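Glycoside hydrolase family 43 (Halothermothrix orenii, PDB 4QQS) hydrolyses O-glycosidic bonds as a thermostable five-bladed beta-propeller glycosidase with alpha-L-arabinofuranosidase activity, probably in the breakdown of xylan. Local coordinates at residues D17-H23 with A73-F78; Y27-A31 with P106-F110; N36-V41 with G54-Y60. The contacts are given in a common frame with arbitrary orientation. Residue numbers count along the deposited sequence, not the author numbering.

Interactions 1 and 2 join the first two propeller blades; interaction 3 lies within the first. In interaction 1 the innermost strands run side by side, bringing Asp17, the predicted proton acceptor, and the sodium ligand Glu75 to the central site. Interaction 2, centred about 7 Å from interaction 1, continues the seam outward: Tyr30 O lies 2.9 Å from Tyr19 N, a probable hydrogen bond, and the Tyr30 ring packs on Val76 (Val76 CG2 to Tyr30 CE1 3.6 Å). Interaction 3, the outer hairpin, is centred about 9 Å from interaction 2; Phe110 N probably hydrogen-bonds Ala56 O (2.9 Å). Phe39 reaches inward, its CD1 3.5 Å from Pro74 CG and its side chain about 7 Å from that of Asp17.

Interaction 1 of 3, residues D17-H23 with A73-F78; sequences DPYVLKH and APEVIF. With NA (sodium ion), chain D.
Strands 17-23 and 73-78 run nearly parallel (7° between directions, axes 6.8 Å apart) without mutual backbone hydrogen bonds; side chains fill the gap. Asp17 lies by Ala73 (CA-CA 5.5 Å) and Tyr19 by Glu75 (CA-CA 5.8 Å); the strands then diverge to 8.0 Å between His23 CA and Phe78 CA. Asp17 and Ala73 share a left-handed backbone (phi/psi 68/59 and 53/67) before the extended residues that follow. Tyr19, Leu21 and His23, all with chi1 t, point across. Glu75 CB lies 3.8 Å from the centroid of the Tyr19 ring (chi2 -82°), a CH-pi contact, and Tyr19 OH donates to Val76 O (2.9 Å). Leu21 CD2 meets Val76 CG1 at 4.1 Å. His23 turns a ring edge to the face of Phe78 (chi1 t, chi2 71°), centroids 4.3 Å apart and planes at 50°. Glu75 (chi1 m, chi2 t) binds sodium through OE2 (2.1 Å), with four waters and His256; Glu75 OE1 is hydrogen-bonded to His128 ND1, Asp17 OD1 to Thr32 OG1. Water 1 bridges Asp17 O and Pro74 O, 2.8 Å from each. These innermost strands of adjacent propeller blades lie at the predicted catalytic centre; 26-32 pairs with 17-23, 82-90 with 73-78, and strand 257-261 packs against Tyr19.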
loop_
_atom_site.group_PDB
_atom_site.type_symbol
_atom_site.label_atom_id
_atom_site.label_comp_id
_atom_site.label_asym_id
_atom_site.label_seq_id
_atom_site.Cartn_x
_atom_site.Cartn_y
_atom_site.Cartn_z
ATOM N N ASP A 17 -4.289 -4.975 2.251
ATOM C CA ASP A 17 -3.592 -3.951 1.493
ATOM C C ASP A 17 -4.524 -2.781 1.145
ATOM O O ASP A 17 -4.740 -2.453 -0.018
ATOM C CB ASP A 17 -2.949 -4.566 0.247
ATOM C CG ASP A 17 -2.227 -5.877 0.545
ATOM O OD1 ASP A 17 -2.372 -6.827 -0.264
ATOM O OD2 ASP A 17 -1.531 -5.956 1.574
ATOM N N PRO A 18 -5.094 -2.140 2.165
ATOM C CA PRO A 18 -6.102 -1.107 1.895
ATOM C C PRO A 18 -5.512 0.214 1.424
ATOM O O PRO A 18 -4.736 0.831 2.145
ATOM C CB PRO A 18 -6.771 -0.932 3.257
ATOM C CG PRO A 18 -5.697 -1.242 4.237
ATOM C CD PRO A 18 -4.956 -2.391 3.610
ATOM N N TYR A 19 -5.931 0.657 0.251
ATOM C CA TYR A 19 -5.458 1.912 -0.310
ATOM C C TYR A 19 -6.635 2.866 -0.405
ATOM O O TYR A 19 -7.607 2.549 -1.070
ATOM C CB TYR A 19 -4.853 1.682 -1.698
ATOM C CG TYR A 19 -4.338 2.971 -2.282
ATOM C CD1 TYR A 19 -5.204 3.843 -2.911
ATOM C CD2 TYR A 19 -3.018 3.339 -2.166
ATOM C CE1 TYR A 19 -4.782 5.033 -3.426
ATOM C CE2 TYR A 19 -2.569 4.548 -2.707
ATOM C CZ TYR A 19 -3.474 5.383 -3.331
ATOM O OH TYR A 19 -3.096 6.585 -3.879
ATOM N N VAL A 20 -6.537 4.041 0.219
ATOM C CA VAL A 20 -7.595 5.036 0.156
ATOM C C VAL A 20 -7.145 6.253 -0.610
ATOM O O VAL A 20 -6.093 6.821 -0.321
ATOM C CB VAL A 20 -8.092 5.446 1.547
ATOM C CG1 VAL A 20 -9.075 6.611 1.457
ATOM C CG2 VAL A 20 -8.719 4.252 2.237
ATOM N N LEU A 21 -7.980 6.660 -1.561
ATOM C CA LEU A 21 -7.845 7.936 -2.245
ATOM C C LEU A 21 -9.022 8.830 -1.896
ATOM O O LEU A 21 -10.173 8.431 -1.969
ATOM C CB LEU A 21 -7.800 7.744 -3.757
ATOM C CG LEU A 21 -7.577 9.042 -4.541
ATOM C CD1 LEU A 21 -6.234 9.713 -4.188
ATOM C CD2 LEU A 21 -7.663 8.773 -6.023
ATOM N N LYS A 22 -8.714 10.052 -1.492
ATOM C CA LYS A 22 -9.726 11.096 -1.324
ATOM C C LYS A 22 -9.851 11.889 -2.614
ATOM O O LYS A 22 -8.848 12.343 -3.152
ATOM C CB LYS A 22 -9.347 12.028 -0.176
ATOM C CG LYS A 22 -10.457 13.006 0.175
ATOM C CD LYS A 22 -10.078 13.947 1.285
ATOM C CE LYS A 22 -11.232 14.858 1.616
ATOM N NZ LYS A 22 -10.889 15.846 2.679
ATOM N N HIS A 23 -11.080 12.028 -3.112
ATOM C CA HIS A 23 -11.337 12.813 -4.313
ATOM C C HIS A 23 -12.702 13.483 -4.197
ATOM O O HIS A 23 -13.702 12.810 -3.973
ATOM C CB HIS A 23 -11.311 11.944 -5.576
ATOM C CG HIS A 23 -11.264 12.750 -6.834
ATOM N ND1 HIS A 23 -12.345 12.914 -7.674
ATOM C CD2 HIS A 23 -10.254 13.472 -7.377
ATOM C CE1 HIS A 23 -11.994 13.682 -8.691
ATOM N NE2 HIS A 23 -10.732 14.038 -8.531
ATOM N N ALA A 73 -2.975 -5.777 -4.272
ATOM C CA ALA A 73 -2.478 -4.464 -3.832
ATOM C C ALA A 73 -2.637 -3.349 -4.863
ATOM O O ALA A 73 -1.653 -2.786 -5.354
ATOM C CB ALA A 73 -1.041 -4.578 -3.324
ATOM N N PRO A 74 -3.892 -2.992 -5.149
ATOM C CA PRO A 74 -4.184 -1.912 -6.084
ATOM C C PRO A 74 -3.952 -0.551 -5.443
ATOM O O PRO A 74 -4.228 -0.377 -4.253
ATOM C CB PRO A 74 -5.671 -2.108 -6.363
ATOM C CG PRO A 74 -6.206 -2.618 -5.071
ATOM C CD PRO A 74 -5.114 -3.537 -4.539
ATOM N N GLU A 75 -3.489 0.409 -6.227
ATOM C CA GLU A 75 -3.387 1.787 -5.759
ATOM C C GLU A 75 -3.857 2.693 -6.871
ATOM O O GLU A 75 -3.602 2.418 -8.041
ATOM C CB GLU A 75 -1.968 2.149 -5.388
ATOM C CG GLU A 75 -1.395 1.349 -4.261
ATOM C CD GLU A 75 -0.232 2.096 -3.579
ATOM O OE1 GLU A 75 0.060 3.251 -3.939
ATOM O OE2 GLU A 75 0.409 1.531 -2.683
ATOM N N VAL A 76 -4.540 3.770 -6.497
ATOM C CA VAL A 76 -5.154 4.676 -7.450
ATOM C C VAL A 76 -4.772 6.128 -7.168
ATOM O O VAL A 76 -4.943 6.606 -6.050
ATOM C CB VAL A 76 -6.686 4.524 -7.413
ATOM C CG1 VAL A 76 -7.352 5.475 -8.385
ATOM C CG2 VAL A 76 -7.085 3.086 -7.726
ATOM N N ILE A 77 -4.259 6.809 -8.193
ATOM C CA ILE A 77 -3.963 8.238 -8.114
ATOM C C ILE A 77 -4.830 9.016 -9.095
ATOM O O ILE A 77 -5.315 8.465 -10.073
ATOM C CB ILE A 77 -2.466 8.554 -8.392
ATOM C CG1 ILE A 77 -2.056 8.184 -9.819
ATOM C CG2 ILE A 77 -1.595 7.837 -7.371
ATOM C CD1 ILE A 77 -0.653 8.626 -10.198
ATOM N N PHE A 78 -5.031 10.294 -8.796
ATOM C CA PHE A 78 -5.667 11.222 -9.720
ATOM C C PHE A 78 -4.563 12.081 -10.330
ATOM O O PHE A 78 -3.912 12.848 -9.619
ATOM C CB PHE A 78 -6.690 12.074 -8.986
ATOM C CG PHE A 78 -7.453 12.998 -9.880
ATOM C CD1 PHE A 78 -8.395 12.505 -10.756
ATOM C CD2 PHE A 78 -7.231 14.366 -9.841
ATOM C CE1 PHE A 78 -9.099 13.357 -11.574
ATOM C CE2 PHE A 78 -7.937 15.215 -10.661
ATOM C CZ PHE A 78 -8.867 14.703 -11.525
HETATM NA NA NA D . 0.515 -0.152 -1.454
HETATM O O HOH W 1 -3.116 -1.772 -2.139
HETATM O O HOH W 2 0.455 -1.358 -3.350
HETATM O O HOH W 3 1.241 0.384 0.985
HETATM O O HOH W 4 -1.584 0.163 -1.062
HETATM O O HOH W 5 2.811 -0.388 -2.006
#

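Interaction 2 of 3, residues Y27-A31 with P106-F110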
loop_
_atom_site.group_PDB
_atom_site.type_symbol
_atom_site.label_atom_id
_atom_site.label_comp_id
_atom_site.label_asym_id
_atom_site.label_seq_id
_atom_site.Cartn_x
_atom_site.Cartn_y
_atom_site.Cartn_z
ATOM N N TYR A 27 -14.180 9.362 -0.259
ATOM C CA TYR A 27 -13.071 8.442 -0.100
ATOM C C TYR A 27 -13.367 7.144 -0.808
ATOM O O TYR A 27 -14.466 6.609 -0.710
ATOM C CB TYR A 27 -12.825 8.165 1.376
ATOM C CG TYR A 27 -12.446 9.389 2.168
ATOM C CD1 TYR A 27 -13.412 10.192 2.747
ATOM C CD2 TYR A 27 -11.118 9.751 2.316
ATOM C CE1 TYR A 27 -13.071 11.318 3.474
ATOM C CE2 TYR A 27 -10.751 10.865 3.049
ATOM C CZ TYR A 27 -11.738 11.654 3.621
ATOM O OH TYR A 27 -11.429 12.773 4.368
ATOM N N TYR A 28 -12.344 6.636 -1.484
ATOM C CA TYR A 28 -12.428 5.396 -2.245
ATOM C C TYR A 28 -11.343 4.464 -1.753
ATOM O O TYR A 28 -10.163 4.809 -1.788
ATOM C CB TYR A 28 -12.268 5.667 -3.745
ATOM C CG TYR A 28 -13.318 6.630 -4.222
ATOM C CD1 TYR A 28 -14.574 6.178 -4.589
ATOM C CD2 TYR A 28 -13.081 7.999 -4.253
ATOM C CE1 TYR A 28 -15.556 7.052 -5.001
ATOM C CE2 TYR A 28 -14.060 8.889 -4.653
ATOM C CZ TYR A 28 -15.300 8.413 -5.032
ATOM O OH TYR A 28 -16.278 9.305 -5.443
ATOM N N LEU A 29 -11.767 3.311 -1.249
ATOM C CA LEU A 29 -10.884 2.282 -0.755
ATOM C C LEU A 29 -10.813 1.162 -1.771
ATOM O O LEU A 29 -11.837 0.633 -2.181
ATOM C CB LEU A 29 -11.441 1.739 0.564
ATOM C CG LEU A 29 -10.930 0.375 1.049
ATOM C CD1 LEU A 29 -9.549 0.557 1.540
ATOM C CD2 LEU A 29 -11.798 -0.209 2.134
ATOM N N TYR A 30 -9.595 0.805 -2.164
ATOM C CA TYR A 30 -9.321 -0.305 -3.062
ATOM C C TYR A 30 -8.448 -1.272 -2.283
ATOM O O TYR A 30 -7.574 -0.839 -1.544
ATOM C CB TYR A 30 -8.576 0.174 -4.315
ATOM C CG TYR A 30 -9.209 1.359 -5.011
ATOM C CD1 TYR A 30 -8.943 2.652 -4.594
ATOM C CD2 TYR A 30 -10.081 1.189 -6.074
ATOM C CE1 TYR A 30 -9.508 3.741 -5.211
ATOM C CE2 TYR A 30 -10.655 2.285 -6.706
ATOM C CZ TYR A 30 -10.361 3.560 -6.259
ATOM O OH TYR A 30 -10.905 4.678 -6.843
ATOM N N ALA A 31 -8.648 -2.573 -2.437
ATOM C CA ALA A 31 -7.899 -3.540 -1.650
ATOM C C ALA A 31 -7.731 -4.843 -2.391
ATOM O O ALA A 31 -8.516 -5.177 -3.284
ATOM C CB ALA A 31 -8.595 -3.801 -0.307
ATOM N N PRO A 106 -13.641 7.217 -10.267
ATOM C CA PRO A 106 -12.982 6.412 -9.230
ATOM C C PRO A 106 -13.613 5.039 -9.030
ATOM O O PRO A 106 -12.960 4.143 -8.515
ATOM C CB PRO A 106 -13.135 7.268 -7.969
ATOM C CG PRO A 106 -14.311 8.132 -8.245
ATOM C CD PRO A 106 -14.242 8.439 -9.708
ATOM N N LEU A 107 -14.870 4.860 -9.421
ATOM C CA LEU A 107 -15.531 3.563 -9.265
ATOM C C LEU A 107 -15.340 2.642 -10.462
ATOM O O LEU A 107 -15.834 1.511 -10.460
ATOM C CB LEU A 107 -17.023 3.756 -8.989
ATOM C CG LEU A 107 -17.337 4.529 -7.707
ATOM C CD1 LEU A 107 -18.835 4.711 -7.581
ATOM C CD2 LEU A 107 -16.771 3.836 -6.460
ATOM N N GLY A 108 -14.625 3.113 -11.479
ATOM C CA GLY A 108 -14.348 2.296 -12.641
ATOM C C GLY A 108 -15.428 2.396 -13.705
ATOM O O GLY A 108 -16.296 3.267 -13.638
ATOM N N PRO A 109 -15.384 1.507 -14.704
ATOM C CA PRO A 109 -14.407 0.426 -14.835
ATOM C C PRO A 109 -13.030 0.932 -15.235
ATOM O O PRO A 109 -12.899 1.783 -16.111
ATOM C CB PRO A 109 -15.000 -0.444 -15.944
ATOM C CG PRO A 109 -15.791 0.499 -16.776
ATOM C CD PRO A 109 -16.348 1.506 -15.818
ATOM N N PHE A 110 -12.004 0.394 -14.589
ATOM C CA PHE A 110 -10.637 0.652 -14.996
ATOM C C PHE A 110 -10.271 -0.266 -16.161
ATOM O O PHE A 110 -10.621 -1.454 -16.173
ATOM C CB PHE A 110 -9.674 0.449 -13.819
ATOM C CG PHE A 110 -9.669 1.598 -12.847
ATOM C CD1 PHE A 110 -10.693 1.768 -11.929
ATOM C CD2 PHE A 110 -8.647 2.530 -12.859
ATOM C CE1 PHE A 110 -10.690 2.843 -11.052
ATOM C CE2 PHE A 110 -8.638 3.589 -11.979
ATOM C CZ PHE A 110 -9.660 3.746 -11.083
#
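The loop 106-110 of the second blade meets two tyrosines of strand 27-31, both of whose CA-to-CB bonds point toward it with chi1 m. Pro106 makes the central contact. Its CB sits 3.6 Å from the centroid of the Tyr28 ring and only 1° off the normal, a CH-pi contact over the face, while Pro106 CG comes within 3.4 Å of Tyr28 CZ. The carbonyl of the same proline accepts a short hydrogen bond from Tyr30 OH (Pro106 O to Tyr30 OH 2.7 Å), so one residue engages both tyrosines. Leu107 follows, reaching the edge of the Tyr28 ring with CD2 3.7 Å from CD1 of that tyrosine. Gly108 and Pro109, which is preceded by a cis peptide bond, carry the chain away from the strand. Phe110 then turns back, its CE1 4.4 Å from Tyr30 CE2, a looser apolar touch. This is packing between blades; the Tyr30 side chain is about 9 Å at nearest approach from that of Asp17, the predicted proton acceptor. Strand 27-31 sits between strands 16-23 and 38-44 of its own blade; the loop, which leads from strand 96-103 to strand 111-112, also rests on Phe83 of strand 82-90.

Interaction 3 of 3, residues N36-V41 with G54-Y60; sequences NRGFKV and GLALDSY
Segment 36-41 enters strand 38-44 and pairs antiparallel with 54-60, the two exchanging backbone hydrogen bonds. Phe39 and Leu57 form a hydrogen-bonded pair (CA-CA 5.3 Å), with Phe39 N donating to Leu57 O at 2.9 Å. Phe39 O receives two weak bonds, from Ala56 N (2.9 Å) and Leu57 N (3.4 Å). Val41 N donates to Gly54 O (2.9 Å). Gly38 and Asp58, and Lys40 and Leu55, are non-hydrogen-bonded pairs; Lys40 N is instead hydrogen-bonded to Ser33 OG, and Asp58 O to Asn64 ND2. Gly38 packs so tightly that a CB would clash with Leu57 O. At the other end, Arg37 O accepts from both Ser59 N (2.9 Å) and Ser59 OG (2.7 Å; chi1 p). Arg37, extended with chi1 to chi3 all t, makes a two-pronged salt bridge to Asp58: NE to OD1 and NH2 to OD2, each 2.7 Å. Asp58 OD1 also accepts from Tyr60 N (3.0 Å), closing an Asx turn. The Tyr60 ring lies against Arg37, whose CG is 3.9 Å from its centroid, and water 6 links Asn36 O (2.6 Å) to Tyr60 OH (3.2 Å). Ala56 and Leu57 both face Phe39, a classic beta bulge, in the outer hairpin of a propeller blade.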
loop_
_atom_site.group_PDB
_atom_site.type_symbol
_atom_site.label_atom_id
_atom_site.label_comp_id
_atom_site.label_asym_id
_atom_site.label_seq_id
_atom_site.Cartn_x
_atom_site.Cartn_y
_atom_site.Cartn_z
ATOM N N ASN A 36 -8.695 -13.776 -7.474
ATOM C CA ASN A 36 -8.649 -14.506 -8.735
ATOM C C ASN A 36 -9.013 -13.642 -9.936
ATOM O O ASN A 36 -8.903 -14.094 -11.074
ATOM C CB ASN A 36 -9.578 -15.716 -8.692
ATOM C CG ASN A 36 -9.110 -16.783 -7.729
ATOM O OD1 ASN A 36 -7.944 -16.833 -7.347
ATOM N ND2 ASN A 36 -10.018 -17.668 -7.360
ATOM N N ARG A 37 -9.436 -12.401 -9.699
ATOM C CA ARG A 37 -10.152 -11.648 -10.722
ATOM C C ARG A 37 -9.886 -10.132 -10.805
ATOM O O ARG A 37 -9.846 -9.567 -11.898
ATOM C CB ARG A 37 -11.658 -11.924 -10.513
ATOM C CG ARG A 37 -12.600 -11.187 -11.428
ATOM C CD ARG A 37 -14.032 -11.611 -11.223
ATOM N NE ARG A 37 -14.876 -10.900 -12.161
ATOM C CZ ARG A 37 -16.091 -11.279 -12.518
ATOM N NH1 ARG A 37 -16.619 -12.391 -12.021
ATOM N NH2 ARG A 37 -16.774 -10.547 -13.384
ATOM N N GLY A 38 -9.759 -9.443 -9.678
ATOM C CA GLY A 38 -9.687 -7.997 -9.726
ATOM C C GLY A 38 -9.822 -7.385 -8.349
ATOM O O GLY A 38 -9.496 -8.009 -7.342
ATOM N N PHE A 39 -10.296 -6.146 -8.309
ATOM C CA PHE A 39 -10.286 -5.361 -7.085
ATOM C C PHE A 39 -11.604 -4.684 -6.832
ATOM O O PHE A 39 -12.102 -3.935 -7.676
ATOM C CB PHE A 39 -9.162 -4.314 -7.124
ATOM C CG PHE A 39 -7.833 -4.919 -7.446
ATOM C CD1 PHE A 39 -7.155 -5.652 -6.488
ATOM C CD2 PHE A 39 -7.290 -4.805 -8.711
ATOM C CE1 PHE A 39 -5.965 -6.268 -6.793
ATOM C CE2 PHE A 39 -6.098 -5.424 -9.033
ATOM C CZ PHE A 39 -5.432 -6.155 -8.070
ATOM N N LYS A 40 -12.126 -4.926 -5.636
ATOM C CA LYS A 40 -13.278 -4.213 -5.127
ATOM C C LYS A 40 -12.911 -2.797 -4.711
ATOM O O LYS A 40 -11.766 -2.489 -4.362
ATOM C CB LYS A 40 -13.859 -4.956 -3.924
ATOM C CG LYS A 40 -14.512 -6.278 -4.286
ATOM C CD LYS A 40 -14.955 -7.066 -3.074
ATOM C CE LYS A 40 -15.829 -8.240 -3.488
ATOM N NZ LYS A 40 -16.107 -9.179 -2.374
ATOM N N VAL A 41 -13.926 -1.945 -4.747
ATOM C CA VAL A 41 -13.861 -0.578 -4.255
ATOM C C VAL A 41 -15.018 -0.341 -3.283
ATOM O O VAL A 41 -16.132 -0.817 -3.505
ATOM C CB VAL A 41 -13.854 0.456 -5.412
ATOM C CG1 VAL A 41 -15.094 0.331 -6.291
ATOM C CG2 VAL A 41 -13.664 1.874 -4.885
ATOM N N GLY A 54 -18.585 -2.628 -5.711
ATOM C CA GLY A 54 -18.297 -3.557 -6.791
ATOM C C GLY A 54 -16.846 -3.585 -7.225
ATOM O O GLY A 54 -15.963 -3.066 -6.544
ATOM N N LEU A 55 -16.593 -4.215 -8.369
ATOM C CA LEU A 55 -15.232 -4.318 -8.890
ATOM C C LEU A 55 -14.863 -3.074 -9.685
ATOM O O LEU A 55 -15.384 -2.836 -10.775
ATOM C CB LEU A 55 -15.052 -5.561 -9.770
ATOM C CG LEU A 55 -15.162 -6.926 -9.089
ATOM C CD1 LEU A 55 -15.021 -8.044 -10.117
ATOM C CD2 LEU A 55 -14.137 -7.097 -7.988
ATOM N N ALA A 56 -13.928 -2.301 -9.150
ATOM C CA ALA A 56 -13.373 -1.162 -9.876
ATOM C C ALA A 56 -12.533 -1.610 -11.065
ATOM O O ALA A 56 -12.560 -0.986 -12.120
ATOM C CB ALA A 56 -12.525 -0.321 -8.939
ATOM N N LEU A 57 -11.771 -2.681 -10.869
ATOM C CA LEU A 57 -10.980 -3.317 -11.917
ATOM C C LEU A 57 -11.398 -4.783 -11.938
ATOM O O LEU A 57 -11.340 -5.476 -10.922
ATOM C CB LEU A 57 -9.483 -3.161 -11.611
ATOM C CG LEU A 57 -8.318 -3.743 -12.414
ATOM C CD1 LEU A 57 -8.345 -5.256 -12.506
ATOM C CD2 LEU A 57 -8.255 -3.122 -13.776
ATOM N N ASP A 58 -11.852 -5.227 -13.100
ATOM C CA ASP A 58 -12.262 -6.597 -13.314
ATOM C C ASP A 58 -11.450 -7.097 -14.491
ATOM O O ASP A 58 -11.594 -6.588 -15.596
ATOM C CB ASP A 58 -13.765 -6.628 -13.624
ATOM C CG ASP A 58 -14.328 -8.035 -13.727
ATOM O OD1 ASP A 58 -13.547 -9.004 -13.620
ATOM O OD2 ASP A 58 -15.560 -8.170 -13.936
ATOM N N SER A 59 -10.588 -8.081 -14.279
ATOM C CA SER A 59 -9.818 -8.612 -15.384
ATOM C C SER A 59 -10.724 -9.268 -16.424
ATOM O O SER A 59 -10.294 -9.435 -17.562
ATOM C CB SER A 59 -8.753 -9.592 -14.893
ATOM O OG SER A 59 -9.325 -10.745 -14.302
ATOM N N TYR A 60 -11.959 -9.621 -16.042
ATOM C CA TYR A 60 -12.918 -10.219 -16.967
ATOM C C TYR A 60 -13.682 -9.166 -17.753
ATOM O O TYR A 60 -14.413 -9.505 -18.668
ATOM C CB TYR A 60 -13.933 -11.094 -16.233
ATOM C CG TYR A 60 -13.368 -12.261 -15.443
ATOM C CD1 TYR A 60 -12.015 -12.591 -15.473
ATOM C CD2 TYR A 60 -14.211 -13.034 -14.658
ATOM C CE1 TYR A 60 -11.527 -13.655 -14.734
ATOM C CE2 TYR A 60 -13.735 -14.091 -13.923
ATOM C CZ TYR A 60 -12.395 -14.398 -13.962
ATOM O OH TYR A 60 -11.930 -15.461 -13.224
HETATM O O HOH W 6 -8.767 -15.615 -13.180
#